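Local coordinates for glutathione transferase (PDB 6ZB6), which probably conjugates glutathione to electrophilic xenobiotics, herbicides among them, as a phi class glutathione transferase, at residues A[12-17]-A[66-71]; A[103-108]-A[170-175]; A[157-162]-A[198-203]. All coordinates share one frame; numbering follows the deposited sequence.

Contact 1. Residues A[12-17]-A[66-71]; sequences STNVAR and FESRAI. With GTB (S-(p-nitrobenzyl)glutathione), chain G.
R17 reaches from helix 13-24 to S68 and R69 in the first turn of helix 68-78. Its CB already points toward that segment, and a bend at chi3 (-47°) sets CD and NE beside S68 OG. CD packs 3.3 Å from S68 OG, and NE gives the same oxygen a bent hydrogen bond of 2.8 Å, with S68 OG tilted out of the guanidinium plane. NH2 turns back to its own helix and donates to N14 OD1 at 2.7 Å, with the oxygen in the guanidinium plane and an N-H...O angle of 162°; NH1 is taken by N171 OD1. R69 lies over one face of this group, the two planes 27° apart; its charge is answered by a salt bridge to D105. Next to these arginines lies the glutathione site of the thioredoxin-like domain, here holding S-(p-nitrobenzyl)glutathione. S68 OG, gripped by R17 NE, donates to ligand O11 at 2.6 Å, while S68 N, at the start of its helix, donates to O12. E67, the N-cap residue, takes up the ligand's amino group, OE1 standing 2.7 Å from N1. At the other helix start S12 OG lies 3.2 Å from the ligand sulfur SG2, a placing consistent with the catalytic serine of phi class enzymes. The carbonyl oxygen N14 O, pressed against S68 CB at 3.2 Å, is buried with no partner in the model.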
loop_
_atom_site.group_PDB
_atom_site.type_symbol
_atom_site.label_atom_id
_atom_site.label_comp_id
_atom_site.label_asym_id
_atom_site.label_seq_id
_atom_site.Cartn_x
_atom_site.Cartn_y
_atom_site.Cartn_z
ATOM N N SER A 12 9.695 -0.830 2.407
ATOM C CA SER A 12 9.273 0.143 1.408
ATOM C C SER A 12 7.788 -0.031 1.117
ATOM O O SER A 12 7.316 -1.156 0.905
ATOM C CB SER A 12 10.099 -0.032 0.129
ATOM O OG SER A 12 9.481 0.594 -0.975
ATOM N N THR A 13 7.049 1.086 1.095
ATOM C CA THR A 13 5.591 1.020 0.943
ATOM C C THR A 13 5.172 0.188 -0.263
ATOM O O THR A 13 4.296 -0.679 -0.166
ATOM C CB THR A 13 5.007 2.424 0.803
ATOM O OG1 THR A 13 5.821 3.187 -0.086
ATOM C CG2 THR A 13 4.942 3.117 2.168
ATOM N N ASN A 14 5.768 0.453 -1.419
ATOM C CA ASN A 14 5.263 -0.202 -2.618
ATOM C C ASN A 14 5.767 -1.632 -2.750
ATOM O O ASN A 14 5.151 -2.428 -3.469
ATOM C CB ASN A 14 5.592 0.656 -3.844
ATOM C CG ASN A 14 4.875 1.996 -3.804
ATOM O OD1 ASN A 14 3.645 2.051 -3.815
ATOM N ND2 ASN A 14 5.636 3.078 -3.699
ATOM N N VAL A 15 6.841 -1.993 -2.044
ATOM C CA VAL A 15 7.169 -3.408 -1.888
ATOM C C VAL A 15 6.125 -4.096 -1.020
ATOM O O VAL A 15 5.584 -5.153 -1.379
ATOM C CB VAL A 15 8.582 -3.577 -1.301
ATOM C CG1 VAL A 15 8.821 -5.036 -0.931
ATOM C CG2 VAL A 15 9.642 -3.066 -2.274
ATOM N N ALA A 16 5.851 -3.514 0.159
ATOM C CA ALA A 16 4.873 -4.071 1.081
ATOM C C ALA A 16 3.536 -4.286 0.399
ATOM O O ALA A 16 2.843 -5.267 0.685
ATOM C CB ALA A 16 4.692 -3.142 2.289
ATOM N N ARG A 17 3.166 -3.381 -0.518
ATOM C CA ARG A 17 1.901 -3.522 -1.236
ATOM C C ARG A 17 1.803 -4.895 -1.899
ATOM O O ARG A 17 0.802 -5.606 -1.746
ATOM C CB ARG A 17 1.760 -2.393 -2.266
ATOM C CG ARG A 17 0.466 -2.450 -3.077
ATOM C CD ARG A 17 0.526 -1.616 -4.361
ATOM N NE ARG A 17 1.055 -0.270 -4.137
ATOM C CZ ARG A 17 0.382 0.704 -3.523
ATOM N NH1 ARG A 17 -0.860 0.494 -3.097
ATOM N NH2 ARG A 17 0.943 1.896 -3.341
ATOM N N PHE A 66 7.512 -4.554 -13.077
ATOM C CA PHE A 66 7.680 -3.509 -12.083
ATOM C C PHE A 66 6.358 -2.759 -12.017
ATOM O O PHE A 66 5.393 -3.124 -12.699
ATOM C CB PHE A 66 8.886 -2.618 -12.413
ATOM C CG PHE A 66 8.773 -1.885 -13.729
ATOM C CD1 PHE A 66 9.159 -2.491 -14.919
ATOM C CD2 PHE A 66 8.315 -0.576 -13.768
ATOM C CE1 PHE A 66 9.062 -1.807 -16.131
ATOM C CE2 PHE A 66 8.211 0.100 -14.960
ATOM C CZ PHE A 66 8.593 -0.507 -16.149
ATOM N N GLU A 67 6.320 -1.721 -11.179
ATOM C CA GLU A 67 5.105 -1.007 -10.782
ATOM C C GLU A 67 4.254 -1.887 -9.875
ATOM O O GLU A 67 3.714 -2.910 -10.294
ATOM C CB GLU A 67 4.294 -0.502 -11.989
ATOM C CG GLU A 67 4.794 0.834 -12.540
ATOM C CD GLU A 67 4.597 2.017 -11.574
ATOM O OE1 GLU A 67 3.769 1.930 -10.628
ATOM O OE2 GLU A 67 5.284 3.041 -11.781
ATOM N N SER A 68 4.141 -1.482 -8.608
ATOM C CA SER A 68 3.592 -2.358 -7.584
ATOM C C SER A 68 2.163 -2.805 -7.890
ATOM O O SER A 68 1.812 -3.961 -7.640
ATOM C CB SER A 68 3.676 -1.645 -6.221
ATOM O OG SER A 68 2.941 -0.434 -6.246
ATOM N N ARG A 69 1.311 -1.916 -8.405
ATOM C CA ARG A 69 -0.066 -2.343 -8.653
ATOM C C ARG A 69 -0.158 -3.329 -9.804
ATOM O O ARG A 69 -1.016 -4.224 -9.774
ATOM C CB ARG A 69 -0.971 -1.142 -8.927
ATOM C CG ARG A 69 -1.188 -0.265 -7.681
ATOM C CD ARG A 69 -1.981 0.980 -8.049
ATOM N NE ARG A 69 -2.092 1.916 -6.918
ATOM C CZ ARG A 69 -1.145 2.769 -6.540
ATOM N NH1 ARG A 69 0.010 2.801 -7.172
ATOM N NH2 ARG A 69 -1.354 3.586 -5.502
ATOM N N ALA A 70 0.696 -3.176 -10.825
ATOM C CA ALA A 70 0.733 -4.158 -11.911
ATOM C C ALA A 70 1.205 -5.516 -11.406
ATOM O O ALA A 70 0.606 -6.555 -11.723
ATOM C CB ALA A 70 1.637 -3.673 -13.049
ATOM N N ILE A 71 2.309 -5.528 -10.648
ATOM C CA ILE A 71 2.770 -6.768 -10.028
ATOM C C ILE A 71 1.654 -7.404 -9.211
ATOM O O ILE A 71 1.424 -8.618 -9.279
ATOM C CB ILE A 71 4.009 -6.508 -9.152
ATOM C CG1 ILE A 71 5.188 -5.962 -9.973
ATOM C CG2 ILE A 71 4.390 -7.794 -8.419
ATOM C CD1 ILE A 71 6.265 -5.283 -9.090
HETATM N N1 GTB G . 4.680 3.753 -8.914
HETATM C CA1 GTB G . 5.781 2.970 -8.375
HETATM C C1 GTB G . 5.231 1.663 -7.783
HETATM O O11 GTB G . 4.119 1.651 -7.187
HETATM O O12 GTB G . 5.879 0.587 -7.887
HETATM C CB1 GTB G . 6.471 3.818 -7.301
HETATM C CG1 GTB G . 7.615 3.001 -6.703
HETATM C CD1 GTB G . 8.491 3.849 -5.798
HETATM O OE1 GTB G . 8.263 5.005 -5.610
HETATM N N2 GTB G . 9.616 3.213 -5.157
HETATM C CA2 GTB G . 10.446 4.035 -4.300
HETATM C C2 GTB G . 11.833 4.118 -4.921
HETATM O O2 GTB G . 12.371 3.162 -5.386
HETATM C CB2 GTB G . 10.515 3.405 -2.906
HETATM S SG2 GTB G . 8.847 3.468 -2.156
HETATM N N3 GTB G . 12.498 5.397 -4.963
HETATM C CA3 GTB G . 13.822 5.475 -5.547
HETATM C C3 GTB G . 13.837 6.476 -6.697
HETATM O O31 GTB G . 14.934 6.977 -7.070
HETATM O O32 GTB G . 12.764 6.803 -7.277
HETATM C "C'" GTB G . 8.419 5.207 -1.851
HETATM C "C1'" GTB G . 9.453 5.798 -0.896
HETATM C "C2'" GTB G . 10.287 6.817 -1.328
HETATM C "C3'" GTB G . 11.230 7.359 -0.467
HETATM C "C4'" GTB G . 11.337 6.885 0.832
HETATM N N41 GTB G . 12.331 7.450 1.742
HETATM O O41 GTB G . 13.108 8.560 1.363
HETATM O O42 GTB G . 12.484 6.965 2.798
HETATM C "C5'" GTB G . 10.501 5.861 1.262
HETATM C "C6'" GTB G . 9.558 5.317 0.401
#

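Contact 2. Residues A[103-108]-A[170-175]; sequences EVDAHT and LNHFPY. With NA (sodium ion), chain J.
The imidazole of H172 receives D105 on one face: D105 CB sits 3.4 Å above the ring plane, displaced toward the rim, in a CH-pi contact nearest to H172 CE1 (3.5 Å). The carboxylate of D105 is inclined by 51° to the ring, its OD1 approaching H172 CD2 at 3.7 Å. Y109 and W197 meet the same imidazole in edge-to-face pairs, and both ring nitrogens are engaged, NE2 with the hydroxyl of Y150 and ND1 with the backbone oxygen of A168, which fixes the rotation of the ring. The carboxylate of D105 and the amide of N171 are nearly parallel (11°) but are not stacked; the side chains cross at about a right angle. D105 OD2 comes to 3.5 Å from the backbone oxygen N171 O and 3.8 Å from N171 CB, the former an approach of two oxygens without a hydrogen bond, which the adjacent charge of R69 probably offsets. Both polar ends are held by arginines of the N-terminal domain, R69 and R17. The backbone sets D105 CB on the imidazole; chi1 of 169° then carries the carboxylate past the ring, to the side of N171 and R69.

Residues 170-173 form a type I turn, with a hydrogen bond from F173 N to L170 O. On helix 92-127, T108 OG1 binds a sodium ion at 2.8 Å. The buried carboxylate and amide, each paired with an arginine next to the glutathione site, lie where the all-helical C-terminal domain meets the thioredoxin-like domain in the cytosolic glutathione transferase fold.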
loop_
_atom_site.group_PDB
_atom_site.type_symbol
_atom_site.label_atom_id
_atom_site.label_comp_id
_atom_site.label_asym_id
_atom_site.label_seq_id
_atom_site.Cartn_x
_atom_site.Cartn_y
_atom_site.Cartn_z
ATOM N N GLU A 103 -8.376 3.551 -8.196
ATOM C CA GLU A 103 -7.925 4.812 -8.775
ATOM C C GLU A 103 -8.010 5.953 -7.769
ATOM O O GLU A 103 -7.138 6.829 -7.747
ATOM C CB GLU A 103 -8.751 5.156 -10.017
ATOM C CG GLU A 103 -8.589 4.175 -11.195
ATOM C CD GLU A 103 -7.164 4.086 -11.688
ATOM O OE1 GLU A 103 -6.540 5.151 -11.922
ATOM O OE2 GLU A 103 -6.660 2.949 -11.846
ATOM N N VAL A 104 -9.060 5.972 -6.938
ATOM C CA VAL A 104 -9.155 7.016 -5.921
ATOM C C VAL A 104 -7.932 6.982 -5.020
ATOM O O VAL A 104 -7.347 8.030 -4.702
ATOM C CB VAL A 104 -10.449 6.884 -5.101
ATOM C CG1 VAL A 104 -10.402 7.862 -3.933
ATOM C CG2 VAL A 104 -11.671 7.144 -5.958
ATOM N N ASP A 105 -7.520 5.785 -4.590
ATOM C CA ASP A 105 -6.306 5.705 -3.787
ATOM C C ASP A 105 -5.127 6.283 -4.537
ATOM O O ASP A 105 -4.395 7.118 -4.005
ATOM C CB ASP A 105 -5.990 4.271 -3.368
ATOM C CG ASP A 105 -4.581 4.144 -2.769
ATOM O OD1 ASP A 105 -4.342 4.718 -1.686
ATOM O OD2 ASP A 105 -3.706 3.482 -3.370
ATOM N N ALA A 106 -4.938 5.858 -5.797
ATOM C CA ALA A 106 -3.759 6.267 -6.543
ATOM C C ALA A 106 -3.729 7.782 -6.778
ATOM O O ALA A 106 -2.663 8.405 -6.708
ATOM C CB ALA A 106 -3.708 5.495 -7.884
ATOM N N HIS A 107 -4.881 8.402 -7.041
ATOM C CA HIS A 107 -4.868 9.773 -7.522
ATOM C C HIS A 107 -5.557 10.795 -6.635
ATOM O O HIS A 107 -5.470 11.995 -6.936
ATOM C CB HIS A 107 -5.493 9.839 -8.922
ATOM C CG HIS A 107 -4.756 9.004 -9.907
ATOM N ND1 HIS A 107 -3.474 9.304 -10.313
ATOM C CD2 HIS A 107 -5.081 7.834 -10.507
ATOM C CE1 HIS A 107 -3.057 8.376 -11.158
ATOM N NE2 HIS A 107 -4.012 7.471 -11.290
ATOM N N THR A 108 -6.229 10.376 -5.569
ATOM C CA THR A 108 -6.890 11.349 -4.709
ATOM C C THR A 108 -6.463 11.157 -3.257
ATOM O O THR A 108 -5.968 12.099 -2.628
ATOM C CB THR A 108 -8.408 11.240 -4.858
ATOM O OG1 THR A 108 -8.790 11.706 -6.157
ATOM C CG2 THR A 108 -9.118 12.074 -3.803
ATOM N N LEU A 170 -7.318 -2.761 0.154
ATOM C CA LEU A 170 -5.993 -3.174 0.602
ATOM C C LEU A 170 -4.880 -2.320 0.018
ATOM O O LEU A 170 -3.802 -2.246 0.620
ATOM C CB LEU A 170 -5.777 -4.656 0.302
ATOM C CG LEU A 170 -6.851 -5.556 0.933
ATOM C CD1 LEU A 170 -6.504 -7.034 0.764
ATOM C CD2 LEU A 170 -7.065 -5.224 2.423
ATOM N N ASN A 171 -5.103 -1.666 -1.134
ATOM C CA ASN A 171 -4.103 -0.739 -1.655
ATOM C C ASN A 171 -3.886 0.464 -0.750
ATOM O O ASN A 171 -2.857 1.141 -0.871
ATOM C CB ASN A 171 -4.504 -0.261 -3.046
ATOM C CG ASN A 171 -3.963 -1.168 -4.142
ATOM O OD1 ASN A 171 -2.762 -1.415 -4.203
ATOM N ND2 ASN A 171 -4.849 -1.685 -4.996
ATOM N N HIS A 172 -4.830 0.745 0.152
ATOM C CA HIS A 172 -4.709 1.820 1.123
ATOM C C HIS A 172 -3.777 1.482 2.279
ATOM O O HIS A 172 -3.393 2.392 3.018
ATOM C CB HIS A 172 -6.097 2.181 1.679
ATOM C CG HIS A 172 -6.959 2.933 0.709
ATOM N ND1 HIS A 172 -7.623 2.322 -0.336
ATOM C CD2 HIS A 172 -7.247 4.253 0.613
ATOM C CE1 HIS A 172 -8.296 3.229 -1.020
ATOM N NE2 HIS A 172 -8.087 4.410 -0.463
ATOM N N PHE A 173 -3.377 0.212 2.441
ATOM C CA PHE A 173 -2.649 -0.167 3.654
ATOM C C PHE A 173 -1.252 0.442 3.769
ATOM O O PHE A 173 -0.947 1.051 4.809
ATOM C CB PHE A 173 -2.584 -1.687 3.779
ATOM C CG PHE A 173 -1.493 -2.141 4.690
ATOM C CD1 PHE A 173 -1.633 -2.006 6.070
ATOM C CD2 PHE A 173 -0.312 -2.644 4.177
ATOM C CE1 PHE A 173 -0.622 -2.392 6.916
ATOM C CE2 PHE A 173 0.704 -3.034 5.006
ATOM C CZ PHE A 173 0.553 -2.908 6.396
ATOM N N PRO A 174 -0.340 0.264 2.805
ATOM C CA PRO A 174 1.077 0.567 3.095
ATOM C C PRO A 174 1.365 2.006 3.475
ATOM O O PRO A 174 2.116 2.236 4.435
ATOM C CB PRO A 174 1.795 0.194 1.786
ATOM C CG PRO A 174 0.872 -0.758 1.106
ATOM C CD PRO A 174 -0.513 -0.307 1.455
ATOM N N TYR A 175 0.801 2.988 2.769
ATOM C CA TYR A 175 1.083 4.363 3.175
ATOM C C TYR A 175 0.305 4.750 4.426
ATOM O O TYR A 175 0.823 5.487 5.267
ATOM C CB TYR A 175 0.773 5.347 2.051
ATOM C CG TYR A 175 1.798 5.359 0.931
ATOM C CD1 TYR A 175 1.742 4.427 -0.079
ATOM C CD2 TYR A 175 2.811 6.319 0.887
ATOM C CE1 TYR A 175 2.663 4.421 -1.107
ATOM C CE2 TYR A 175 3.744 6.334 -0.149
ATOM C CZ TYR A 175 3.663 5.375 -1.147
ATOM O OH TYR A 175 4.559 5.355 -2.202
HETATM NA NA NA J . -8.831 14.543 -6.185
HETATM O O HOH W 1 -6.342 15.296 -6.917
#

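Contact 3. Residues A[157-162]-A[198-203]; sequences HEYLAG and WERIMA
Within the all-helical C-terminal domain, the loop that follows helix 133-156 is tied to helix 192-202 by R200, which meets E158 and Y159. R200 NH2 donates to the backbone oxygen E158 O at 2.8 Å with an N-H...O angle of 150°; the hydrogen bond uses a lone pair in the carbonyl plane, although the oxygen is tilted somewhat out of the guanidinium plane. The carboxylate of the same glutamate lies over one face of the guanidinium, the two planes nearly parallel at 12°, with E158 CD offset toward the rim. E158 OE2 is therefore 3.8 Å from R200 NH1 with no N-H aimed at it, a long salt bridge of charge alone.

Y159 comes from another direction, its ring almost perpendicular to the guanidinium (84°). Y159 CZ lies at the guanidinium edge, and Y159 OH touches R200 CD at 3.6 Å. R200 CZ is 5.5 Å from the Y159 ring centroid, so any cation-pi attraction is weak at most. A water 2.7 Å from Y159 OH also bonds R200 O, a weak water bridge from the tyrosine to the helix backbone. R200 NE is buried by the contact, with no partner in the model. One directional bond to a main-chain carbonyl thus holds the guanidinium, while the exposed glutamate probably adds only a modest, solvent-screened attraction.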
loop_
_atom_site.group_PDB
_atom_site.type_symbol
_atom_site.label_atom_id
_atom_site.label_comp_id
_atom_site.label_asym_id
_atom_site.label_seq_id
_atom_site.Cartn_x
_atom_site.Cartn_y
_atom_site.Cartn_z
ATOM N N HIS A 157 -21.391 1.302 3.024
ATOM C CA HIS A 157 -20.842 -0.030 2.823
ATOM C C HIS A 157 -19.691 -0.259 3.786
ATOM O O HIS A 157 -19.019 0.686 4.212
ATOM C CB HIS A 157 -20.344 -0.236 1.386
ATOM C CG HIS A 157 -21.362 0.080 0.342
ATOM N ND1 HIS A 157 -21.473 1.328 -0.233
ATOM C CD2 HIS A 157 -22.318 -0.688 -0.232
ATOM C CE1 HIS A 157 -22.454 1.315 -1.117
ATOM N NE2 HIS A 157 -22.982 0.104 -1.136
ATOM N N GLU A 158 -19.456 -1.532 4.110
ATOM C CA GLU A 158 -18.348 -1.853 5.004
ATOM C C GLU A 158 -16.999 -1.635 4.333
ATOM O O GLU A 158 -16.002 -1.388 5.023
ATOM C CB GLU A 158 -18.467 -3.295 5.501
ATOM C CG GLU A 158 -19.222 -3.414 6.830
ATOM C CD GLU A 158 -18.790 -4.611 7.660
ATOM O OE1 GLU A 158 -18.279 -5.599 7.086
ATOM O OE2 GLU A 158 -18.964 -4.561 8.894
ATOM N N TYR A 159 -16.943 -1.725 3.001
ATOM C CA TYR A 159 -15.711 -1.522 2.251
ATOM C C TYR A 159 -15.977 -0.578 1.085
ATOM O O TYR A 159 -17.120 -0.216 0.802
ATOM C CB TYR A 159 -15.140 -2.857 1.746
ATOM C CG TYR A 159 -14.739 -3.791 2.867
ATOM C CD1 TYR A 159 -13.519 -3.647 3.514
ATOM C CD2 TYR A 159 -15.590 -4.806 3.291
ATOM C CE1 TYR A 159 -13.156 -4.487 4.556
ATOM C CE2 TYR A 159 -15.235 -5.654 4.324
ATOM C CZ TYR A 159 -14.013 -5.492 4.948
ATOM O OH TYR A 159 -13.650 -6.333 5.971
ATOM N N LEU A 160 -14.906 -0.206 0.372
ATOM C CA LEU A 160 -15.021 0.924 -0.546
ATOM C C LEU A 160 -15.802 0.574 -1.806
ATOM O O LEU A 160 -16.525 1.428 -2.331
ATOM C CB LEU A 160 -13.639 1.451 -0.909
ATOM C CG LEU A 160 -12.914 2.219 0.211
ATOM C CD1 LEU A 160 -11.505 2.545 -0.305
ATOM C CD2 LEU A 160 -13.653 3.488 0.615
ATOM N N ALA A 161 -15.698 -0.662 -2.293
ATOM C CA ALA A 161 -16.413 -1.035 -3.515
ATOM C C ALA A 161 -17.779 -1.654 -3.247
ATOM O O ALA A 161 -18.512 -1.938 -4.200
ATOM C CB ALA A 161 -15.565 -2.004 -4.364
ATOM N N GLY A 162 -18.153 -1.846 -1.984
ATOM C CA GLY A 162 -19.399 -2.487 -1.635
ATOM C C GLY A 162 -19.231 -3.316 -0.379
ATOM O O GLY A 162 -18.348 -3.058 0.436
ATOM N N TRP A 198 -10.535 1.009 8.679
ATOM C CA TRP A 198 -9.102 0.814 8.871
ATOM C C TRP A 198 -8.823 -0.350 9.811
ATOM O O TRP A 198 -7.936 -1.173 9.542
ATOM C CB TRP A 198 -8.453 2.104 9.390
ATOM C CG TRP A 198 -6.968 1.949 9.629
ATOM C CD1 TRP A 198 -6.320 2.048 10.824
ATOM C CD2 TRP A 198 -5.965 1.632 8.653
ATOM N NE1 TRP A 198 -4.973 1.829 10.653
ATOM C CE2 TRP A 198 -4.730 1.570 9.326
ATOM C CE3 TRP A 198 -5.993 1.399 7.270
ATOM C CZ2 TRP A 198 -3.527 1.281 8.669
ATOM C CZ3 TRP A 198 -4.786 1.117 6.609
ATOM C CH2 TRP A 198 -3.581 1.052 7.307
ATOM N N GLU A 199 -9.578 -0.452 10.919
ATOM C CA GLU A 199 -9.342 -1.540 11.858
ATOM C C GLU A 199 -9.689 -2.891 11.260
ATOM O O GLU A 199 -9.029 -3.888 11.571
ATOM C CB GLU A 199 -10.140 -1.311 13.144
ATOM C CG GLU A 199 -9.719 -0.054 13.851
ATOM C CD GLU A 199 -8.441 -0.200 14.656
ATOM O OE1 GLU A 199 -7.657 -1.144 14.410
ATOM O OE2 GLU A 199 -8.234 0.631 15.570
ATOM N N ARG A 200 -10.707 -2.950 10.403
ATOM C CA ARG A 200 -10.986 -4.195 9.701
ATOM C C ARG A 200 -9.806 -4.587 8.819
ATOM O O ARG A 200 -9.404 -5.754 8.800
ATOM C CB ARG A 200 -12.266 -4.068 8.873
ATOM C CG ARG A 200 -13.551 -4.146 9.692
ATOM C CD ARG A 200 -14.767 -4.355 8.794
ATOM N NE ARG A 200 -15.106 -3.146 8.049
ATOM C CZ ARG A 200 -15.786 -2.118 8.554
ATOM N NH1 ARG A 200 -16.220 -2.147 9.808
ATOM N NH2 ARG A 200 -16.037 -1.057 7.799
ATOM N N ILE A 201 -9.213 -3.617 8.119
ATOM C CA ILE A 201 -8.030 -3.897 7.301
ATOM C C ILE A 201 -6.888 -4.409 8.172
ATOM O O ILE A 201 -6.232 -5.410 7.847
ATOM C CB ILE A 201 -7.615 -2.640 6.511
ATOM C CG1 ILE A 201 -8.639 -2.335 5.416
ATOM C CG2 ILE A 201 -6.199 -2.797 5.924
ATOM C CD1 ILE A 201 -8.403 -0.999 4.734
ATOM N N MET A 202 -6.637 -3.736 9.297
ATOM C CA MET A 202 -5.532 -4.110 10.177
ATOM C C MET A 202 -5.765 -5.444 10.868
ATOM O O MET A 202 -4.812 -6.047 11.373
ATOM C CB MET A 202 -5.299 -3.018 11.230
ATOM C CG MET A 202 -4.628 -1.745 10.686
ATOM S SD MET A 202 -3.068 -2.019 9.775
ATOM C CE MET A 202 -2.055 -2.726 11.067
ATOM N N ALA A 203 -7.004 -5.909 10.917
ATOM C CA ALA A 203 -7.302 -7.201 11.512
ATOM C C ALA A 203 -6.977 -8.371 10.593
ATOM O O ALA A 203 -6.938 -9.511 11.067
ATOM C CB ALA A 203 -8.779 -7.258 11.912
HETATM O O HOH W 2 -11.064 -7.127 6.267
#

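Contacts 1 and 2 are buried and adjoin each other, their centres about 11 Å apart, whereas contact 3 lies at the surface. Two hydrogen bonds join the first pair directly, N14 ND2 with Y175 OH as well as the R17-N171 bond, so that helix 13-24 of the N-terminal domain is tied to segment 170-175. Contact 3 meets contact 2 by apolar packing, L160 CD1 on H172 CE1 and M202 SD on F173 CE1. Arginine serves differently by place: in contact 1 a buried one and a partly exposed one stack beside the ligand, while in contact 3 one, itself partly exposed, bonds a loop carbonyl at the surface. Contact 2 supplies buried acceptors for the arginines of contact 1.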